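Local coordinates for protein PHOX (Pseudomonas fluorescens, PDB 4A9V) that hydrolyses phosphate monoesters as an alkaline phosphatase, using an iron-calcium cofactor bound within a beta-propeller, at residues L149-G153 / P154-H158; A19-D22 / T23-P27; V34-S37 / W38-L42. All blocks are in the same frame, centred on the assembly; numbering follows the deposited sequence. Where two conformers were deposited one is given.

Interaction 1: residues L149-G153 / P154-H158; sequences LRISG and PAAGH. With EDO (1,2-ethanediol), chain P.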
ATOM      1  N   LEU A 149       9.635  17.323   6.281  1.00  8.45           N
ATOM      2  CA  LEU A 149       9.348  17.103   4.865  1.00  8.67           C
ATOM      3  C   LEU A 149       8.892  18.401   4.205  1.00  8.44           C
ATOM      4  O   LEU A 149       8.514  19.358   4.873  1.00 10.01           O
ATOM      5  CB  LEU A 149       8.245  16.045   4.694  1.00  9.45           C
ATOM      6  CG  LEU A 149       8.651  14.579   4.600  1.00 14.28           C
ATOM      7  CD1 LEU A 149       9.542  14.091   5.724  1.00 17.16           C
ATOM      8  CD2 LEU A 149       7.435  13.679   4.481  1.00 15.76           C
ATOM      9  N   ARG A 150       8.916  18.390   2.879  1.00  8.67           N
ATOM     10  CA  ARG A 150       8.488  19.526   2.070  0.50  9.42           C
ATOM     11  C   ARG A 150       7.156  19.198   1.411  1.00  8.16           C
ATOM     12  O   ARG A 150       6.884  18.040   1.092  1.00  9.45           O
ATOM     13  CB  ARG A 150       9.534  19.818   0.981  0.50 14.06           C
ATOM     14  CG  ARG A 150       9.039  20.727  -0.138  0.50 23.52           C
ATOM     15  CD  ARG A 150      10.155  21.076  -1.115  0.50 48.90           C
ATOM     16  NE  ARG A 150       9.648  21.659  -2.355  0.50 53.19           N
ATOM     17  CZ  ARG A 150       9.814  21.117  -3.559  0.50 81.64           C
ATOM     18  NH1 ARG A 150      10.472  19.973  -3.690  0.50 79.47           N
ATOM     19  NH2 ARG A 150       9.457  21.791  -4.647  0.50 68.62           N
ATOM     20  N   ILE A 151       6.370  20.229   1.128  1.00  8.68           N
ATOM     21  CA  ILE A 151       5.148  20.095   0.334  1.00  8.32           C
ATOM     22  C   ILE A 151       5.335  20.817  -0.994  1.00  8.91           C
ATOM     23  O   ILE A 151       5.808  21.954  -1.008  1.00  9.87           O
ATOM     24  CB  ILE A 151       3.935  20.724   1.046  1.00  9.54           C
ATOM     25  CG1 ILE A 151       3.810  20.207   2.479  1.00 10.66           C
ATOM     26  CG2 ILE A 151       2.662  20.442   0.269  1.00 10.58           C
ATOM     27  CD1 ILE A 151       2.743  20.922   3.282  1.00 13.52           C
ATOM     28  N   SER A 152       5.036  20.140  -2.099  1.00  7.79           N
ATOM     29  CA  SER A 152       5.144  20.754  -3.413  0.50  8.42           C
ATOM     30  C   SER A 152       3.876  20.519  -4.225  1.00  7.77           C
ATOM     31  O   SER A 152       2.947  19.839  -3.777  1.00  9.02           O
ATOM     32  CB  SER A 152       6.372  20.224  -4.160  0.50  7.19           C
ATOM     33  OG  SER A 152       6.748  21.105  -5.210  0.50  7.07           O
ATOM     34  N   GLY A 153       3.827  21.102  -5.418  1.00  8.89           N
ATOM     35  CA  GLY A 153       2.669  20.964  -6.297  1.00  9.34           C
ATOM     36  C   GLY A 153       1.647  22.054  -6.019  1.00  7.94           C
ATOM     37  O   GLY A 153       1.891  22.968  -5.228  1.00  9.74           O
ATOM     38  N   PRO A 154       0.481  21.958  -6.662  1.00  8.82           N
ATOM     39  CA  PRO A 154      -0.419  23.103  -6.685  1.00  9.82           C
ATOM     40  C   PRO A 154      -0.958  23.508  -5.317  1.00 10.17           C
ATOM     41  O   PRO A 154      -1.380  24.648  -5.146  1.00 12.11           O
ATOM     42  CB  PRO A 154      -1.551  22.636  -7.596  1.00 12.44           C
ATOM     43  CG  PRO A 154      -0.883  21.684  -8.530  1.00 11.97           C
ATOM     44  CD  PRO A 154       0.119  20.952  -7.675  1.00  9.64           C
ATOM     45  N   ALA A 155      -1.031  22.574  -4.374  1.00  9.36           N
ATOM     46  CA  ALA A 155      -1.590  22.882  -3.064  1.00  9.74           C
ATOM     47  C   ALA A 155      -0.543  23.398  -2.083  1.00  9.57           C
ATOM     48  O   ALA A 155      -0.901  23.868  -1.014  1.00 10.76           O
ATOM     49  CB  ALA A 155      -2.316  21.673  -2.487  1.00 11.00           C
ATOM     50  N   ALA A 156       0.737  23.337  -2.439  1.00 10.45           N
ATOM     51  CA  ALA A 156       1.772  23.904  -1.577  1.00 10.36           C
ATOM     52  C   ALA A 156       1.510  25.388  -1.351  1.00 10.43           C
ATOM     53  O   ALA A 156       1.223  26.126  -2.293  1.00 13.22           O
ATOM     54  CB  ALA A 156       3.145  23.703  -2.191  1.00 12.24           C
ATOM     55  N   GLY A 157       1.549  25.813  -0.094  1.00 11.46           N
ATOM     56  CA  GLY A 157       1.383  27.221   0.239  1.00 12.73           C
ATOM     57  C   GLY A 157      -0.059  27.692   0.304  1.00 11.18           C
ATOM     58  O   GLY A 157      -0.313  28.865   0.551  1.00 13.73           O
ATOM     59  N   HIS A 158      -1.014  26.795   0.099  1.00 11.30           N
ATOM     60  CA  HIS A 158      -2.424  27.177   0.160  1.00 10.92           C
ATOM     61  C   HIS A 158      -2.822  27.502   1.576  1.00 11.02           C
ATOM     62  O   HIS A 158      -2.299  26.918   2.526  1.00 10.61           O
ATOM     63  CB  HIS A 158      -3.303  26.058  -0.377  1.00 11.84           C
ATOM     64  CG  HIS A 158      -4.707  26.496  -0.688  1.00 11.69           C
ATOM     65  ND1 HIS A 158      -5.710  26.401   0.205  1.00 12.35           N
ATOM     66  CD2 HIS A 158      -5.246  27.084  -1.827  1.00 13.78           C
ATOM     67  CE1 HIS A 158      -6.843  26.876  -0.349  1.00 12.34           C
ATOM     68  NE2 HIS A 158      -6.552  27.301  -1.589  1.00 14.04           N
TER
HETATM   69  C1  EDO P 910       5.393  23.471  -6.090  1.00 83.48           C
HETATM   70  O1  EDO P 910       4.622  24.675  -5.672  1.00135.86           O
HETATM   71  C2  EDO P 910       4.766  22.889  -7.358  1.00 28.81           C
HETATM   72  O2  EDO P 910       5.033  23.725  -8.494  1.00 28.51           O
HETATM   73  O   HOH W   1       2.089  25.964  -4.922  1.00 29.81           O
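A type I beta turn from G153 to A156 ends strand 148-152, and a type II turn from A155 to H158 overlaps it. A156 N bonds G153 O at 3.0 Å and closes the first turn. Water 1 donates to the same oxygen and, at 2.8 Å, to A156 O, and so bridges the G153 and A156 carbonyls. A 1,2-ethanediol, probably from the crystallisation liquor, is modelled beside this water, but its placement is doubtful.

The apolar part of the contact lies on I151. Its CG2 is anti to the backbone N, with CG1 at chi1 -51°, and this brings the methyl alongside A156, 4.1 Å from A156 CB. A156 CB also lies 3.4 Å from I151 O, folded back against the end of the strand. G153 has phi 89°, where a side chain would press on S152 O and on the P154 ring.

T265 OG1 bonds both S152 O and A155 N, tying strand end and turn to one hydroxyl. With a backbone amide and a water as firm donors, the G153 carbonyl is well satisfied, and the reversal is held by backbone bonds, a bridging water and the T265 hydroxyl, with the A156 methyl against I151.

Interaction 2: residues A19-D22 / T23-P27; sequences ATTD and TISLP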
ATOM      1  N   ALA A  19      -2.720 -23.338   5.378  1.00 10.18           N
ATOM      2  CA  ALA A  19      -2.081 -23.714   6.631  1.00 10.38           C
ATOM      3  C   ALA A  19      -2.450 -22.746   7.741  1.00 10.89           C
ATOM      4  O   ALA A  19      -2.854 -21.610   7.485  1.00 10.48           O
ATOM      5  CB  ALA A  19      -0.572 -23.777   6.453  1.00 11.82           C
ATOM      6  N   THR A  20      -2.292 -23.209   8.979  1.00 11.58           N
ATOM      7  CA  THR A  20      -2.703 -22.452  10.152  1.00 11.43           C
ATOM      8  C   THR A  20      -1.562 -22.307  11.160  1.00 12.59           C
ATOM      9  O   THR A  20      -1.743 -21.701  12.213  1.00 14.47           O
ATOM     10  CB  THR A  20      -3.898 -23.132  10.845  1.00 15.21           C
ATOM     11  OG1 THR A  20      -3.538 -24.469  11.201  1.00 20.60           O
ATOM     12  CG2 THR A  20      -5.095 -23.179   9.914  1.00 15.75           C
ATOM     13  N   THR A  21      -0.371 -22.768  10.787  1.00 13.25           N
ATOM     14  CA  THR A  21       0.780 -22.770  11.682  1.00 14.90           C
ATOM     15  C   THR A  21       1.434 -21.391  11.788  1.00 13.43           C
ATOM     16  O   THR A  21       1.251 -20.534  10.923  1.00 12.38           O
ATOM     17  CB  THR A  21       1.827 -23.784  11.193  1.00 17.33           C
ATOM     18  OG1 THR A  21       2.085 -23.560   9.802  1.00 22.08           O
ATOM     19  CG2 THR A  21       1.324 -25.210  11.394  1.00 25.51           C
ATOM     20  N   ASP A  22       2.198 -21.194  12.860  1.00 13.29           N
ATOM     21  CA  ASP A  22       2.899 -19.936  13.112  1.00 11.27           C
ATOM     22  C   ASP A  22       4.269 -19.957  12.430  1.00 11.01           C
ATOM     23  O   ASP A  22       5.299 -19.707  13.059  1.00 13.32           O
ATOM     24  CB  ASP A  22       3.047 -19.723  14.620  1.00 12.01           C
ATOM     25  CG  ASP A  22       3.415 -18.301  14.981  1.00 10.77           C
ATOM     26  OD1 ASP A  22       2.991 -17.373  14.256  1.00 10.76           O
ATOM     27  OD2 ASP A  22       4.046 -18.106  16.048  1.00 11.28           O
ATOM     28  N   THR A  23       4.242 -20.218  11.124  0.50 11.75           N
ATOM     29  CA  THR A  23       5.443 -20.432  10.320  0.50 10.84           C
ATOM     30  C   THR A  23       5.204 -19.901   8.904  0.50 12.38           C
ATOM     31  O   THR A  23       4.060 -19.658   8.515  0.50 14.19           O
ATOM     32  CB  THR A  23       5.788 -21.930  10.213  0.50 12.65           C
ATOM     33  OG1 THR A  23       4.750 -22.612   9.497  0.50 14.59           O
ATOM     34  CG2 THR A  23       5.954 -22.553  11.592  0.50 18.13           C
ATOM     35  N   ILE A  24       6.268 -19.835   8.107  1.00 10.92           N
ATOM     36  CA  ILE A  24       6.156 -19.704   6.659  1.00 11.25           C
ATOM     37  C   ILE A  24       6.104 -21.092   6.026  1.00 10.27           C
ATOM     38  O   ILE A  24       6.966 -21.923   6.275  1.00 14.46           O
ATOM     39  CB  ILE A  24       7.390 -18.968   6.088  1.00 13.08           C
ATOM     40  CG1 ILE A  24       7.519 -17.560   6.670  1.00 21.27           C
ATOM     41  CG2 ILE A  24       7.336 -18.941   4.570  1.00 13.30           C
ATOM     42  CD1 ILE A  24       6.539 -16.568   6.099  1.00 19.94           C
ATOM     43  N   SER A  25       5.103 -21.325   5.192  1.00  9.48           N
ATOM     44  CA  SER A  25       5.010 -22.538   4.394  1.00  9.91           C
ATOM     45  C   SER A  25       5.207 -22.187   2.927  1.00  8.99           C
ATOM     46  O   SER A  25       4.636 -21.204   2.448  1.00  9.06           O
ATOM     47  CB  SER A  25       3.629 -23.178   4.590  1.00 15.21           C
ATOM     48  OG  SER A  25       3.380 -23.437   5.962  1.00 17.06           O
ATOM     49  N   LEU A  26       5.958 -23.028   2.216  1.00  9.22           N
ATOM     50  CA  LEU A  26       6.331 -22.781   0.822  1.00  9.64           C
ATOM     51  C   LEU A  26       6.224 -24.091   0.043  1.00  9.63           C
ATOM     52  O   LEU A  26       6.101 -25.154   0.643  1.00 11.25           O
ATOM     53  CB  LEU A  26       7.762 -22.253   0.754  1.00  9.86           C
ATOM     54  CG  LEU A  26       7.942 -20.815   1.227  1.00 10.40           C
ATOM     55  CD1 LEU A  26       9.396 -20.562   1.591  1.00 11.25           C
ATOM     56  CD2 LEU A  26       7.475 -19.826   0.172  1.00 12.38           C
ATOM     57  N   PRO A  27       6.400 -24.040  -1.284  1.00  9.61           N
ATOM     58  CA  PRO A  27       6.441 -25.289  -2.033  1.00 10.22           C
ATOM     59  C   PRO A  27       7.754 -26.019  -1.816  1.00 10.94           C
ATOM     60  O   PRO A  27       8.730 -25.440  -1.335  1.00 11.47           O
ATOM     61  CB  PRO A  27       6.285 -24.838  -3.501  1.00 10.72           C
ATOM     62  CG  PRO A  27       5.879 -23.393  -3.442  1.00  9.92           C
ATOM     63  CD  PRO A  27       6.493 -22.876  -2.175  1.00 10.19           C
TER
HETATM   64  O   HOH W   2       2.578 -25.511   7.505  1.00 32.83           O
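T21 and T23 meet through their hydroxyls across a tight inverse gamma turn centred on D22, a surface contact in the loop that leads into strand 30-37. The turn is closed by a weak bond from T23 N to T21 O, 3.0 Å long with an N-H...O angle of 146°. Beside it, T21 OG1 and T23 OG1 are hydrogen-bonded at 2.8 Å, and either hydroxyl could be the donor. Each threonine holds its OG1 between its own backbone N and carbonyl carbon (chi1 50° in T21 and 65° in T23), and these matching torsions turn both oxygens to the inner side of the bend while the side chains pass obliquely. T23 was modelled in two conformers, so this hydroxyl pair is established for one of them.

Water 2 carries the polar chain one residue further. It lies 3.1 Å from T21 OG1 and 2.7 Å from S25 OG, and so joins two hydroxyls that are 4.1 Å apart and do not bond directly. S25 OG also has the methyl of A19 beside it, A19 CB lying 4.0 Å away, so the ends of the bend are brought together by a water and a light touch of carbon.

D22, at the apex, sends its carboxylate the other way. OD1 accepts from S558 OG and I529 N, and OD2 from T559 N, which pins the outer side of the turn to two distant loops. Around this, the backbone of A19 is bonded to N508 and that of S25 to V526. I24 and L26 lean on M525 of strand 521-526 and on S32 of strand 30-37, which places the bend beside the edges of two sheets of the propeller.

Interaction 3: residues V34-S37 / W38-L42; sequences VLIS and WGQPL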
ATOM      1  N   VAL A  34      14.855 -14.533   7.315  1.00  9.09           N
ATOM      2  CA  VAL A  34      14.535 -13.171   7.722  1.00  8.37           C
ATOM      3  C   VAL A  34      15.606 -12.215   7.223  1.00  7.49           C
ATOM      4  O   VAL A  34      16.781 -12.368   7.548  1.00 10.11           O
ATOM      5  CB  VAL A  34      14.437 -13.054   9.251  1.00  9.46           C
ATOM      6  CG1 VAL A  34      14.260 -11.603   9.657  1.00 10.46           C
ATOM      7  CG2 VAL A  34      13.296 -13.909   9.785  1.00 12.74           C
ATOM      8  N   LEU A  35      15.194 -11.232   6.435  1.00  7.13           N
ATOM      9  CA  LEU A  35      16.104 -10.172   6.015  1.00  7.50           C
ATOM     10  C   LEU A  35      16.305  -9.143   7.126  1.00  7.39           C
ATOM     11  O   LEU A  35      17.434  -8.786   7.470  1.00  7.86           O
ATOM     12  CB  LEU A  35      15.582  -9.487   4.749  1.00  7.39           C
ATOM     13  CG  LEU A  35      16.492  -8.393   4.181  1.00  8.35           C
ATOM     14  CD1 LEU A  35      17.735  -8.986   3.531  1.00 10.86           C
ATOM     15  CD2 LEU A  35      15.739  -7.504   3.203  1.00  9.11           C
ATOM     16  N   ILE A  36      15.199  -8.666   7.685  1.00  7.67           N
ATOM     17  CA  ILE A  36      15.231  -7.631   8.714  1.00  7.03           C
ATOM     18  C   ILE A  36      13.878  -7.622   9.417  1.00  7.09           C
ATOM     19  O   ILE A  36      12.869  -8.009   8.825  1.00  7.57           O
ATOM     20  CB  ILE A  36      15.559  -6.234   8.116  1.00  7.67           C
ATOM     21  CG1 ILE A  36      15.800  -5.193   9.215  1.00  7.63           C
ATOM     22  CG2 ILE A  36      14.494  -5.781   7.126  1.00  8.47           C
ATOM     23  CD1 ILE A  36      16.596  -3.998   8.726  1.00  8.43           C
ATOM     24  N   SER A  37      13.880  -7.265  10.698  1.00  6.89           N
ATOM     25  CA  SER A  37      12.664  -7.199  11.502  1.00  7.29           C
ATOM     26  C   SER A  37      12.531  -5.828  12.167  1.00  7.48           C
ATOM     27  O   SER A  37      13.524  -5.157  12.457  1.00  7.57           O
ATOM     28  CB  SER A  37      12.684  -8.266  12.604  1.00  8.07           C
ATOM     29  OG  SER A  37      12.751  -9.579  12.079  1.00  8.54           O
ATOM     30  N   TRP A  38      11.295  -5.491  12.516  1.00  6.88           N
ATOM     31  CA  TRP A  38      10.999  -4.362  13.385  1.00  7.02           C
ATOM     32  C   TRP A  38      11.983  -4.290  14.522  1.00  7.34           C
ATOM     33  O   TRP A  38      12.205  -5.279  15.228  1.00  7.60           O
ATOM     34  CB  TRP A  38       9.578  -4.483  13.926  1.00  7.00           C
ATOM     35  CG  TRP A  38       9.300  -3.565  15.070  1.00  7.23           C
ATOM     36  CD1 TRP A  38       9.541  -2.199  15.154  1.00  7.40           C
ATOM     37  CD2 TRP A  38       8.801  -3.953  16.376  1.00  7.50           C
ATOM     38  NE1 TRP A  38       9.225  -1.731  16.401  1.00  7.89           N
ATOM     39  CE2 TRP A  38       8.774  -2.745  17.180  1.00  8.06           C
ATOM     40  CE3 TRP A  38       8.352  -5.141  16.921  1.00  8.35           C
ATOM     41  CZ2 TRP A  38       8.341  -2.757  18.494  1.00  9.07           C
ATOM     42  CZ3 TRP A  38       7.942  -5.150  18.247  1.00  9.57           C
ATOM     43  CH2 TRP A  38       7.940  -3.987  19.018  1.00  9.45           C
ATOM     44  N   GLY A  39      12.596  -3.124  14.702  1.00  7.30           N
ATOM     45  CA  GLY A  39      13.468  -2.877  15.840  1.00  7.82           C
ATOM     46  C   GLY A  39      14.954  -3.006  15.552  1.00  7.42           C
ATOM     47  O   GLY A  39      15.771  -2.623  16.387  1.00  8.87           O
ATOM     48  N   GLN A  40      15.321  -3.515  14.379  1.00  7.76           N
ATOM     49  CA  GLN A  40      16.730  -3.668  14.019  1.00  7.70           C
ATOM     50  C   GLN A  40      17.410  -2.303  13.954  1.00  7.34           C
ATOM     51  O   GLN A  40      17.016  -1.464  13.151  1.00  7.97           O
ATOM     52  CB  GLN A  40      16.822  -4.338  12.653  1.00  7.98           C
ATOM     53  CG  GLN A  40      18.227  -4.422  12.085  1.00  9.09           C
ATOM     54  CD  GLN A  40      19.147  -5.267  12.936  1.00  9.68           C
ATOM     55  OE1 GLN A  40      18.803  -6.391  13.309  1.00 10.41           O
ATOM     56  NE2 GLN A  40      20.324  -4.734  13.246  1.00 10.71           N
ATOM     57  N   PRO A  41      18.498  -2.098  14.718  1.00  7.93           N
ATOM     58  CA  PRO A  41      19.225  -0.845  14.525  1.00  8.40           C
ATOM     59  C   PRO A  41      19.817  -0.745  13.125  1.00  8.01           C
ATOM     60  O   PRO A  41      20.359  -1.722  12.600  1.00  8.42           O
ATOM     61  CB  PRO A  41      20.324  -0.892  15.594  1.00  9.55           C
ATOM     62  CG  PRO A  41      20.441  -2.332  15.966  1.00 10.05           C
ATOM     63  CD  PRO A  41      19.062  -2.893  15.824  1.00  8.93           C
ATOM     64  N   LEU A  42      19.753   0.446  12.542  1.00  8.13           N
ATOM     65  CA  LEU A  42      20.225   0.638  11.181  1.00  8.24           C
ATOM     66  C   LEU A  42      21.684   1.063  11.105  1.00  7.90           C
ATOM     67  O   LEU A  42      22.317   0.850  10.072  1.00  8.87           O
ATOM     68  CB  LEU A  42      19.367   1.670  10.452  1.00  8.64           C
ATOM     69  CG  LEU A  42      17.883   1.335  10.321  1.00  9.15           C
ATOM     70  CD1 LEU A  42      17.239   2.321   9.354  1.00 11.74           C
ATOM     71  CD2 LEU A  42      17.647  -0.096   9.858  1.00  9.79           C
TER
HETATM   72  O   HOH W   3      16.684  -7.757  11.890  1.00 10.77           O
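The flat carboxamide of Q40 works through its edges, and within residues 34-42 nothing stacks on either of its faces. NE2 donates to a lone pair of P41 O at 3.1 Å, with the acceptor only 12° out of the amide plane. OE1 takes a bond from water 3 at 2.9 Å, and that water in turn accepts from S37 N, so the amide is held at both ends. The other flat group, the indole of W38, leaves the turn to pack edge-to-face with F49, and its NE1 bonds Q60 OE1.

Between the two lies a type II turn from S37 to Q40, closed by Q40 N on S37 O at 3.1 Å (157° at the hydrogen). Here I36 crosses Q40 at about a right angle: I36 CG1 lies 3.7 Å from Q40 CB and I36 CD1 3.8 Å from Q40 CG. Q40 bends at chi2 (63°), which lets its methylenes lie on I36 while the amide swings off to P41. I36 CD1 also reaches L42 CD2 at 4.2 Å. With an alanine here in place of Q40, water 3 and P41 O would probably lose their amide partners, and I36 CD1 would lose the methylene CG it packs on.

One glutamine thus serves both chemistries, its carbons covering a buried isoleucine and its amide bridging strand end and loop, where S37 N is satisfied through water.

From the N terminus the contacts come in series: interaction 2, interaction 3, then interaction 1, with none nested and none crossing. Each closes a short local bend. Interaction 2 shapes the loop entering strand 30-37, and interaction 3 turns the chain as it leaves that strand, their nearest atoms about 8 Å apart. Strand 30-37 pairs with 572-578 near the C terminus, a pairing of chain ends familiar in beta-propellers, and the loop of interaction 3 then reaches strands 118-127 and 130-144 of the next sheet. Interaction 1, on the opposite side of the chain's centre from interaction 2 (centres 45 Å apart), carries strand 148-152 toward helix 364-369.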